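Local coordinates for protein farnesyl pyrophosphate synthase (Pseudomonas aeruginosa, PDB 3ZOU) that catalyses prenyl transfer to make farnesyl diphosphate, probably by condensing geranyl diphosphate with isopentenyl diphosphate in a magnesium-dependent, all-helical active site, at residues Phe219-Asp224 with Pro248-Leu253; Met177-Thr182 with Ile215-Gln220; Glu265-Ala270 with Leu287-Val292. One frame throughout, in Å; residues are numbered along the deposited sequence. Where two conformers were deposited one is given.

Contact 1 (Phe219-Asp224 with Pro248-Leu253); sequences FQVQDD and PTYPAL. With MG (magnesium ion), chain F.
D224 belongs to the DDILD sequence on helix 202-227, the second aspartate-rich motif of trans-prenyltransferases, and here its carboxylate faces two ways. On the packed side, Y250 in the first turn of helix 250-254 lies across V221: CG2 of V221 sits over the centre of the Y250 ring, 3.6 Å from the centroid, in a CH-pi contact only 9° off the ring normal. P251 adds to this tight side by setting its CD 3.5 Å from D224 CB. Y262 of helix 256-273 also packs on both V221 and Y250. Toward the magnesium the contact is loose and watery. The magnesium takes a single protein ligand, D224 OD1 at 2.1 Å, and five waters complete its six-fold shell; one of them donates to both the O and OE1 of Q220, so that residue acts in the second shell. A second metal-bound water donates to D224 OD2, and together with the ion it fixes the rotation of the carboxylate. T249 is the N-cap of the short helix, its OG1 accepting from A252 N (3.1 Å). The following backbone NH, Y250 N, meets D224 OD2 along its anti lone pair, 2.9 Å away and nearly straight at 168°.

Contact 2 (Met177-Thr182 with Ile215-Gln220); sequences MHRHKT and IGLAFQ. With GPP (geranyl diphosphate), chain E.
H178 and Q220 both turn CG anti to their own carbonyl carbon, and Q220 then bends at chi2 (-62°), so that its aliphatic part folds over the imidazole. CG of Q220 sits above the middle of the H178 ring, 3.8 Å from its centroid, a CH-pi contact made by a methylene rather than by the amide. The amide follows at a shallow tilt to the ring, and its two ends diverge: OE1 lies 3.5 Å from H178 CE1, while NE2 reaches tip to tip toward T182, 3.6 Å from OG1. At the root of the H178 side chain, L217 CD2 lies 3.9 Å from H178 CB and brushes the CG of R179, an apolar patch that Y262 and L266 of helix 256-273 extend. The two helices cross steeply, at 105°, with segment axes 9.9 Å apart. The first of them widens to a pi-type turn at 179-182, the stretch that carries K181 and T182. K181 starts with CG anti to the backbone N and kinks at chi3 (75°), which brings NZ to a hydrogen bond with O2A of geranyl diphosphate at 3.0 Å; D161 of helix 154-163 also forms a salt bridge with this ammonium. CG2 of T182 touches the C4 methyl of the geranyl chain at 3.9 Å. The pair K181-T182 thus lines the allylic-diphosphate pocket of the all-helical isoprenoid synthase fold.

Contact 3 (Glu265-Ala270 with Leu287-Val292); sequences ELRDLA and LARYIV. With 6H6 (3-(2-oxo-1,3-benzoxazol-3(2H)-yl)propanoic acid), chain G.
R267 has the most surface buried of the two segments, and its methylenes rather than its charge make the contact. CG is anti to the backbone N (chi1 172°), and the chain continues extended before bending at chi3, so that it runs across helix 282-293. Its CD lies 3.8 Å from V292 CG2 and 4.1 Å from R289 CG, while R267 CG lies 3.9 Å from A288 O. V292 crosses the arginine at about a right angle; its CG2 takes the crowded position between backbone N and carbonyl carbon and meets both CB and CD of R267. Beyond the bend the guanidinium turns back to its own helix. NE and NH2 grip one oxygen, D268 OD1, side-on and both at 2.9 Å; the oxygen offers NH2 its syn lone pair but receives NE from above the carboxylate plane. This salt bridge probably offsets the nearby like charge of R289, whose guanidinium is turned well away from that of R267. Helices 256-273 and 282-293 run antiparallel, 174° between the short segments and 9.2 Å between their axes, as neighbours among the C-terminal helices of the all-helical prenyl synthase fold. A288 and A270 meet methyl to methyl, CB to CB at 4.0 Å, consistent with that axis distance. I215 of helix 202-227 packs against both alanines from the core. L287 and Y290, which take no part in the helix pairing, belong to the pocket of the benzoxazolone fragment. The fragment's heterocycle lies over one face of the Y290 ring, Y290 OH coming within 3.2 Å of its N1, and L287 CD1 touches the benzo carbon C4.

Overall arrangement
From the N terminus, helix 171-196 comes first; contact 2 closes the excursion from it to helix 202-227. Contact 1 opens on that same helix, sharing F219 and Q220, and closes onto helix 250-254 across a partly unmodelled connection. Contact 3 follows in series, pairing helix 256-273 with the C-terminal helix 282-293. None of the three loops nests or crosses; the first two meet end to end on helix 202-227. That helix also ties the third in, as F219 packs on I291, while A218 and V221 reach L266. Y250 links contacts 1 and 2, its OH lying 3.5 Å from H178 CD2.

Contact 1 (Phe219-Asp224 with Pro248-Leu253)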
loop_
_atom_site.group_PDB
_atom_site.type_symbol
_atom_site.label_atom_id
_atom_site.label_comp_id
_atom_site.label_asym_id
_atom_site.label_seq_id
_atom_site.Cartn_x
_atom_site.Cartn_y
_atom_site.Cartn_z
ATOM N N PHE A 219 -18.720 17.415 6.981
ATOM C CA PHE A 219 -17.530 17.848 7.564
ATOM C C PHE A 219 -16.857 18.956 6.757
ATOM O O PHE A 219 -16.398 19.944 7.322
ATOM C CB PHE A 219 -16.502 16.748 7.674
ATOM C CG PHE A 219 -15.309 17.199 8.443
ATOM C CD1 PHE A 219 -15.420 17.415 9.823
ATOM C CD2 PHE A 219 -14.100 17.503 7.812
ATOM C CE1 PHE A 219 -14.333 17.895 10.569
ATOM C CE2 PHE A 219 -13.000 17.956 8.556
ATOM C CZ PHE A 219 -13.132 18.170 9.936
ATOM N N GLN A 220 -16.848 18.772 5.446
ATOM C CA GLN A 220 -16.173 19.733 4.592
ATOM C C GLN A 220 -16.945 21.063 4.518
ATOM O O GLN A 220 -16.334 22.141 4.522
ATOM C CB GLN A 220 -15.972 19.155 3.192
ATOM C CG GLN A 220 -15.031 17.968 3.207
ATOM C CD GLN A 220 -13.635 18.311 3.693
ATOM O OE1 GLN A 220 -13.131 19.435 3.541
ATOM N NE2 GLN A 220 -13.014 17.362 4.396
ATOM N N VAL A 221 -18.262 20.946 4.452
ATOM C CA VAL A 221 -19.123 22.161 4.447
ATOM C C VAL A 221 -18.932 22.933 5.735
ATOM O O VAL A 221 -18.683 24.186 5.740
ATOM C CB VAL A 221 -20.590 21.805 4.202
ATOM C CG1 VAL A 221 -21.461 23.088 4.271
ATOM C CG2 VAL A 221 -20.808 21.058 2.897
ATOM N N GLN A 222 -19.061 22.232 6.877
ATOM C CA GLN A 222 -18.905 22.949 8.171
ATOM C C GLN A 222 -17.486 23.505 8.342
ATOM O O GLN A 222 -17.289 24.585 8.923
ATOM C CB GLN A 222 -19.321 22.043 9.351
ATOM C CG GLN A 222 -19.283 22.675 10.713
ATOM C CD GLN A 222 -20.346 23.770 10.863
ATOM O OE1 GLN A 222 -21.216 23.928 9.994
ATOM N NE2 GLN A 222 -20.249 24.533 11.913
ATOM N N ASP A 223 -16.454 22.806 7.879
ATOM C CA ASP A 223 -15.094 23.347 8.000
ATOM C C ASP A 223 -14.938 24.694 7.260
ATOM O O ASP A 223 -14.304 25.622 7.803
ATOM C CB ASP A 223 -14.060 22.410 7.390
ATOM C CG ASP A 223 -13.594 21.344 8.339
ATOM O OD1 ASP A 223 -14.122 21.248 9.477
ATOM O OD2 ASP A 223 -12.714 20.513 7.931
ATOM N N ASP A 224 -15.525 24.766 6.073
ATOM C CA ASP A 224 -15.510 25.959 5.241
ATOM C C ASP A 224 -16.252 27.068 5.982
ATOM O O ASP A 224 -15.803 28.236 5.999
ATOM C CB ASP A 224 -16.141 25.777 3.865
ATOM C CG ASP A 224 -15.252 24.997 2.879
ATOM O OD1 ASP A 224 -14.151 24.628 3.281
ATOM O OD2 ASP A 224 -15.723 24.821 1.741
ATOM N N PRO A 248 -12.242 28.619 -3.444
ATOM C CA PRO A 248 -13.579 28.235 -3.899
ATOM C C PRO A 248 -14.247 27.284 -2.875
ATOM O O PRO A 248 -14.055 26.067 -2.900
ATOM C CB PRO A 248 -13.295 27.548 -5.237
ATOM C CG PRO A 248 -11.911 26.976 -5.068
ATOM C CD PRO A 248 -11.245 27.629 -3.871
ATOM N N THR A 249 -15.050 27.867 -1.993
ATOM C CA THR A 249 -15.511 27.198 -0.757
ATOM C C THR A 249 -17.000 27.083 -0.788
ATOM O O THR A 249 -17.671 27.688 -1.611
ATOM C CB THR A 249 -15.126 28.023 0.454
ATOM O OG1 THR A 249 -15.809 29.287 0.375
ATOM C CG2 THR A 249 -13.601 28.263 0.505
ATOM N N TYR A 250 -17.582 26.294 0.115
ATOM C CA TYR A 250 -19.013 26.218 0.130
ATOM C C TYR A 250 -19.714 27.593 0.379
ATOM O O TYR A 250 -20.680 27.859 -0.306
ATOM C CB TYR A 250 -19.521 25.107 1.092
ATOM C CG TYR A 250 -19.338 23.735 0.521
ATOM C CD1 TYR A 250 -20.200 23.233 -0.436
ATOM C CD2 TYR A 250 -18.295 22.932 0.936
ATOM C CE1 TYR A 250 -20.022 21.999 -0.989
ATOM C CE2 TYR A 250 -18.123 21.680 0.391
ATOM C CZ TYR A 250 -19.002 21.234 -0.570
ATOM O OH TYR A 250 -18.886 19.982 -1.103
ATOM N N PRO A 251 -19.233 28.383 1.340
ATOM C CA PRO A 251 -19.814 29.753 1.478
ATOM C C PRO A 251 -19.706 30.603 0.218
ATOM O O PRO A 251 -20.687 31.303 -0.150
ATOM C CB PRO A 251 -19.010 30.355 2.624
ATOM C CG PRO A 251 -18.678 29.167 3.476
ATOM C CD PRO A 251 -18.336 28.094 2.451
ATOM N N ALA A 252 -18.577 30.506 -0.486
ATOM C CA ALA A 252 -18.426 31.315 -1.737
ATOM C C ALA A 252 -19.392 30.849 -2.780
ATOM O O ALA A 252 -19.958 31.649 -3.557
ATOM C CB ALA A 252 -17.006 31.255 -2.256
ATOM N N LEU A 253 -19.653 29.548 -2.823
ATOM C CA LEU A 253 -20.444 28.994 -3.894
ATOM C C LEU A 253 -21.919 29.129 -3.698
ATOM O O LEU A 253 -22.675 29.449 -4.628
ATOM C CB LEU A 253 -20.123 27.502 -4.071
ATOM C CG LEU A 253 -18.854 27.183 -4.820
ATOM C CD1 LEU A 253 -18.554 25.699 -4.657
ATOM C CD2 LEU A 253 -18.971 27.526 -6.286
HETATM MG MG MG F . -12.743 23.340 2.315
HETATM O O HOH W 1 -13.927 21.905 3.038
HETATM O O HOH W 2 -14.285 23.109 0.425
HETATM O O HOH W 3 -11.624 23.225 4.247
HETATM O O HOH W 4 -11.728 25.173 1.816
HETATM O O HOH W 5 -11.375 22.145 1.682
#

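Contact 2 (Met177-Thr182 with Ile215-Gln220)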
loop_
_atom_site.group_PDB
_atom_site.type_symbol
_atom_site.label_atom_id
_atom_site.label_comp_id
_atom_site.label_asym_id
_atom_site.label_seq_id
_atom_site.Cartn_x
_atom_site.Cartn_y
_atom_site.Cartn_z
ATOM N N MET A 177 -14.333 16.149 -5.931
ATOM C CA MET A 177 -12.989 16.195 -5.324
ATOM C C MET A 177 -13.095 15.667 -3.902
ATOM O O MET A 177 -12.358 14.785 -3.484
ATOM C CB MET A 177 -12.458 17.596 -5.331
ATOM C CG MET A 177 -11.047 17.747 -4.850
ATOM S SD MET A 177 -10.825 17.809 -3.063
ATOM C CE MET A 177 -11.436 19.455 -2.687
ATOM N N HIS A 178 -14.032 16.245 -3.144
ATOM C CA HIS A 178 -14.197 15.840 -1.728
ATOM C C HIS A 178 -14.544 14.378 -1.612
ATOM O O HIS A 178 -13.965 13.672 -0.743
ATOM C CB HIS A 178 -15.258 16.676 -0.989
ATOM C CG HIS A 178 -14.811 18.047 -0.633
ATOM N ND1 HIS A 178 -13.573 18.334 -0.148
ATOM C CD2 HIS A 178 -15.476 19.239 -0.695
ATOM C CE1 HIS A 178 -13.486 19.638 0.085
ATOM N NE2 HIS A 178 -14.641 20.185 -0.238
ATOM N N ARG A 179 -15.473 13.884 -2.441
ATOM C CA ARG A 179 -15.897 12.506 -2.364
ATOM C C ARG A 179 -14.702 11.551 -2.555
ATOM O O ARG A 179 -14.636 10.512 -1.930
ATOM C CB ARG A 179 -17.042 12.184 -3.334
ATOM C CG ARG A 179 -18.395 12.811 -2.959
ATOM C CD ARG A 179 -19.572 12.384 -3.880
ATOM N NE ARG A 179 -19.020 11.784 -5.063
ATOM C CZ ARG A 179 -18.980 12.305 -6.304
ATOM N NH1 ARG A 179 -19.614 13.464 -6.608
ATOM N NH2 ARG A 179 -18.257 11.620 -7.240
ATOM N N HIS A 180 -13.747 11.941 -3.390
ATOM C CA HIS A 180 -12.565 11.093 -3.562
ATOM C C HIS A 180 -11.554 11.356 -2.445
ATOM O O HIS A 180 -11.058 10.387 -1.868
ATOM C CB HIS A 180 -11.901 11.391 -4.930
ATOM C CG HIS A 180 -12.665 10.844 -6.080
ATOM N ND1 HIS A 180 -13.817 11.417 -6.573
ATOM C CD2 HIS A 180 -12.412 9.778 -6.891
ATOM C CE1 HIS A 180 -14.265 10.719 -7.600
ATOM N NE2 HIS A 180 -13.425 9.729 -7.829
ATOM N N LYS A 181 -11.248 12.614 -2.167
ATOM C CA LYS A 181 -10.093 12.922 -1.350
ATOM C C LYS A 181 -10.290 12.525 0.089
ATOM O O LYS A 181 -9.334 12.067 0.760
ATOM C CB LYS A 181 -9.755 14.402 -1.417
ATOM C CG LYS A 181 -8.413 14.734 -0.762
ATOM C CD LYS A 181 -7.976 16.126 -1.018
ATOM C CE LYS A 181 -8.772 17.073 -0.190
ATOM N NZ LYS A 181 -8.042 18.380 -0.071
ATOM N N THR A 182 -11.478 12.780 0.595
ATOM C CA THR A 182 -11.813 12.340 1.966
ATOM C C THR A 182 -12.992 11.365 2.030
ATOM O O THR A 182 -13.007 10.500 2.928
ATOM C CB THR A 182 -12.013 13.526 2.905
ATOM O OG1 THR A 182 -12.961 14.387 2.318
ATOM C CG2 THR A 182 -10.733 14.263 3.156
ATOM N N ILE A 215 -22.004 12.416 5.942
ATOM C CA ILE A 215 -21.151 13.033 6.911
ATOM C C ILE A 215 -19.828 13.502 6.359
ATOM O O ILE A 215 -19.268 14.472 6.840
ATOM C CB ILE A 215 -20.906 12.204 8.178
ATOM C CG1 ILE A 215 -20.253 10.851 7.873
ATOM C CG2 ILE A 215 -22.195 11.941 8.890
ATOM C CD1 ILE A 215 -19.474 10.305 9.015
ATOM N N GLY A 216 -19.319 12.742 5.365
ATOM C CA GLY A 216 -18.045 13.185 4.737
ATOM C C GLY A 216 -18.149 14.562 4.125
ATOM O O GLY A 216 -17.314 15.409 4.336
ATOM N N LEU A 217 -19.254 14.833 3.456
ATOM C CA LEU A 217 -19.476 16.130 2.904
ATOM C C LEU A 217 -19.803 17.151 3.979
ATOM O O LEU A 217 -19.346 18.296 3.965
ATOM C CB LEU A 217 -20.573 16.117 1.834
ATOM C CG LEU A 217 -20.255 15.575 0.465
ATOM C CD1 LEU A 217 -21.478 16.019 -0.399
ATOM C CD2 LEU A 217 -18.982 16.184 -0.106
ATOM N N ALA A 218 -20.630 16.735 4.948
ATOM C CA ALA A 218 -20.954 17.669 6.056
ATOM C C ALA A 218 -19.736 18.248 6.747
ATOM O O ALA A 218 -19.680 19.459 7.059
ATOM C CB ALA A 218 -21.874 16.974 7.039
ATOM N N PHE A 219 -18.720 17.415 6.981
ATOM C CA PHE A 219 -17.530 17.848 7.564
ATOM C C PHE A 219 -16.857 18.956 6.757
ATOM O O PHE A 219 -16.398 19.944 7.322
ATOM C CB PHE A 219 -16.502 16.748 7.674
ATOM C CG PHE A 219 -15.309 17.199 8.443
ATOM C CD1 PHE A 219 -15.420 17.415 9.823
ATOM C CD2 PHE A 219 -14.100 17.503 7.812
ATOM C CE1 PHE A 219 -14.333 17.895 10.569
ATOM C CE2 PHE A 219 -13.000 17.956 8.556
ATOM C CZ PHE A 219 -13.132 18.170 9.936
ATOM N N GLN A 220 -16.848 18.772 5.446
ATOM C CA GLN A 220 -16.173 19.733 4.592
ATOM C C GLN A 220 -16.945 21.063 4.518
ATOM O O GLN A 220 -16.334 22.141 4.522
ATOM C CB GLN A 220 -15.972 19.155 3.192
ATOM C CG GLN A 220 -15.031 17.968 3.207
ATOM C CD GLN A 220 -13.635 18.311 3.693
ATOM O OE1 GLN A 220 -13.131 19.435 3.541
ATOM N NE2 GLN A 220 -13.014 17.362 4.396
HETATM C C1 GPP E . -5.132 16.610 3.322
HETATM O O1 GPP E . -5.875 17.628 2.608
HETATM C C2 GPP E . -4.857 15.461 2.410
HETATM C C3 GPP E . -5.704 14.411 2.275
HETATM C C4 GPP E . -6.862 14.342 3.185
HETATM C C5 GPP E . -5.419 13.272 1.403
HETATM C C6 GPP E . -3.924 13.264 1.022
HETATM C C7 GPP E . -3.739 12.216 0.022
HETATM C C8 GPP E . -2.596 11.756 -0.465
HETATM C C9 GPP E . -1.163 12.169 -0.084
HETATM C C10 GPP E . -2.943 10.708 -1.475
HETATM P PA GPP E . -5.468 19.168 2.790
HETATM O O1A GPP E . -4.028 19.378 2.250
HETATM O O2A GPP E . -6.551 19.947 2.070
HETATM O O3A GPP E . -5.692 19.314 4.374
HETATM P PB GPP E . -4.624 19.679 5.532
HETATM O O1B GPP E . -3.267 19.665 4.842
HETATM O O2B GPP E . -4.993 21.061 6.033
HETATM O O3B GPP E . -4.892 18.528 6.501
#

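Contact 3 (Glu265-Ala270 with Leu287-Val292)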
loop_
_atom_site.group_PDB
_atom_site.type_symbol
_atom_site.label_atom_id
_atom_site.label_comp_id
_atom_site.label_asym_id
_atom_site.label_seq_id
_atom_site.Cartn_x
_atom_site.Cartn_y
_atom_site.Cartn_z
ATOM N N GLU A 265 -28.887 19.943 6.061
ATOM C CA GLU A 265 -29.484 18.978 5.154
ATOM C C GLU A 265 -28.648 17.697 5.076
ATOM O O GLU A 265 -29.205 16.614 5.033
ATOM C CB GLU A 265 -29.639 19.579 3.752
ATOM C CG GLU A 265 -30.622 20.741 3.737
ATOM C CD GLU A 265 -30.682 21.508 2.448
ATOM O OE1 GLU A 265 -29.765 21.421 1.595
ATOM O OE2 GLU A 265 -31.672 22.254 2.345
ATOM N N LEU A 266 -27.326 17.842 5.070
ATOM C CA LEU A 266 -26.392 16.688 5.023
ATOM C C LEU A 266 -26.485 15.876 6.332
ATOM O O LEU A 266 -26.601 14.645 6.311
ATOM C CB LEU A 266 -24.951 17.144 4.747
ATOM C CG LEU A 266 -24.747 17.711 3.307
ATOM C CD1 LEU A 266 -23.475 18.473 3.309
ATOM C CD2 LEU A 266 -24.786 16.563 2.280
ATOM N N ARG A 267 -26.483 16.591 7.463
ATOM C CA ARG A 267 -26.728 15.898 8.737
ATOM C C ARG A 267 -28.055 15.103 8.644
ATOM O O ARG A 267 -28.181 13.946 9.039
ATOM C CB ARG A 267 -26.886 16.880 9.855
ATOM C CG ARG A 267 -27.332 16.250 11.176
ATOM C CD ARG A 267 -27.929 17.291 12.100
ATOM N NE ARG A 267 -29.134 17.848 11.510
ATOM C CZ ARG A 267 -29.738 18.943 11.976
ATOM N NH1 ARG A 267 -29.153 19.612 12.958
ATOM N NH2 ARG A 267 -30.839 19.401 11.350
ATOM N N ASP A 268 -29.096 15.750 8.146
ATOM C CA ASP A 268 -30.360 15.061 8.041
ATOM C C ASP A 268 -30.358 13.847 7.148
ATOM O O ASP A 268 -30.974 12.879 7.423
ATOM C CB ASP A 268 -31.467 16.026 7.597
ATOM C CG ASP A 268 -31.736 17.104 8.566
ATOM O OD1 ASP A 268 -31.335 16.992 9.771
ATOM O OD2 ASP A 268 -32.420 18.085 8.135
ATOM N N LEU A 269 -29.627 13.911 6.026
ATOM C CA LEU A 269 -29.505 12.759 5.182
ATOM C C LEU A 269 -28.786 11.633 5.880
ATOM O O LEU A 269 -29.177 10.511 5.747
ATOM C CB LEU A 269 -28.745 13.150 3.890
ATOM C CG LEU A 269 -29.479 14.025 2.912
ATOM C CD1 LEU A 269 -28.550 14.547 1.803
ATOM C CD2 LEU A 269 -30.683 13.308 2.349
ATOM N N ALA A 270 -27.762 11.984 6.685
ATOM C CA ALA A 270 -27.026 10.966 7.452
ATOM C C ALA A 270 -27.951 10.274 8.451
ATOM O O ALA A 270 -27.955 9.073 8.603
ATOM C CB ALA A 270 -25.846 11.569 8.151
ATOM N N LEU A 287 -22.445 11.570 16.175
ATOM C CA LEU A 287 -21.366 12.104 15.364
ATOM C C LEU A 287 -21.892 13.001 14.252
ATOM O O LEU A 287 -21.351 14.060 14.070
ATOM C CB LEU A 287 -20.528 10.949 14.758
ATOM C CG LEU A 287 -19.390 11.469 13.873
ATOM C CD1 LEU A 287 -18.315 12.135 14.691
ATOM C CD2 LEU A 287 -18.830 10.242 13.166
ATOM N N ALA A 288 -22.918 12.584 13.580
ATOM C CA ALA A 288 -23.533 13.422 12.550
ATOM C C ALA A 288 -23.948 14.785 13.046
ATOM O O ALA A 288 -23.703 15.808 12.389
ATOM C CB ALA A 288 -24.642 12.721 11.835
ATOM N N ARG A 289 -24.576 14.786 14.237
ATOM C CA ARG A 289 -24.919 16.083 14.830
ATOM C C ARG A 289 -23.724 16.871 15.246
ATOM O O ARG A 289 -23.644 18.112 15.041
ATOM C CB ARG A 289 -25.877 15.822 15.996
ATOM C CG ARG A 289 -27.154 15.148 15.543
ATOM C CD ARG A 289 -28.260 15.208 16.598
ATOM N NE ARG A 289 -29.377 14.394 16.200
ATOM C CZ ARG A 289 -29.614 13.171 16.671
ATOM N NH1 ARG A 289 -28.786 12.605 17.528
ATOM N NH2 ARG A 289 -30.675 12.513 16.255
ATOM N N TYR A 290 -22.755 16.240 15.882
ATOM C CA TYR A 290 -21.547 16.921 16.330
ATOM C C TYR A 290 -20.851 17.687 15.188
ATOM O O TYR A 290 -20.402 18.814 15.363
ATOM C CB TYR A 290 -20.553 15.922 16.920
ATOM C CG TYR A 290 -19.206 16.513 17.148
ATOM C CD1 TYR A 290 -18.937 17.287 18.278
ATOM C CD2 TYR A 290 -18.171 16.286 16.224
ATOM C CE1 TYR A 290 -17.688 17.872 18.472
ATOM C CE2 TYR A 290 -16.952 16.887 16.404
ATOM C CZ TYR A 290 -16.735 17.690 17.527
ATOM O OH TYR A 290 -15.463 18.256 17.709
ATOM N N ILE A 291 -20.801 17.027 14.021
ATOM C CA ILE A 291 -20.059 17.580 12.895
ATOM C C ILE A 291 -20.594 18.966 12.484
ATOM O O ILE A 291 -19.822 19.887 12.250
ATOM C CB ILE A 291 -20.095 16.623 11.690
ATOM C CG1 ILE A 291 -19.201 15.408 11.935
ATOM C CG2 ILE A 291 -19.644 17.307 10.425
ATOM C CD1 ILE A 291 -19.519 14.261 11.048
ATOM N N VAL A 292 -21.902 19.120 12.512
ATOM C CA VAL A 292 -22.465 20.386 12.108
ATOM C C VAL A 292 -22.714 21.352 13.268
ATOM O O VAL A 292 -22.961 22.534 13.045
ATOM C CB VAL A 292 -23.741 20.200 11.261
ATOM C CG1 VAL A 292 -23.412 19.364 10.049
ATOM C CG2 VAL A 292 -24.922 19.578 12.048
HETATM O O 6H6 G . -11.894 18.062 21.636
HETATM N N1 6H6 G . -14.817 15.824 19.679
HETATM O O1 6H6 G . -16.430 15.857 21.317
HETATM C C2 6H6 G . -15.945 15.419 20.254
HETATM O O2 6H6 G . -16.489 14.430 19.501
HETATM C C3 6H6 G . -15.694 14.259 18.431
HETATM C C4 6H6 G . -15.828 13.389 17.368
HETATM C C5 6H6 G . -14.819 13.430 16.411
HETATM C C6 6H6 G . -13.749 14.312 16.536
HETATM C C7 6H6 G . -13.600 15.176 17.598
HETATM C C8 6H6 G . -14.611 15.145 18.548
HETATM C C9 6H6 G . -13.925 16.832 20.233
HETATM C C10 6H6 G . -13.092 16.045 21.270
HETATM C C11 6H6 G . -11.869 16.820 21.761
HETATM O OXT 6H6 G . -10.956 16.145 22.294
#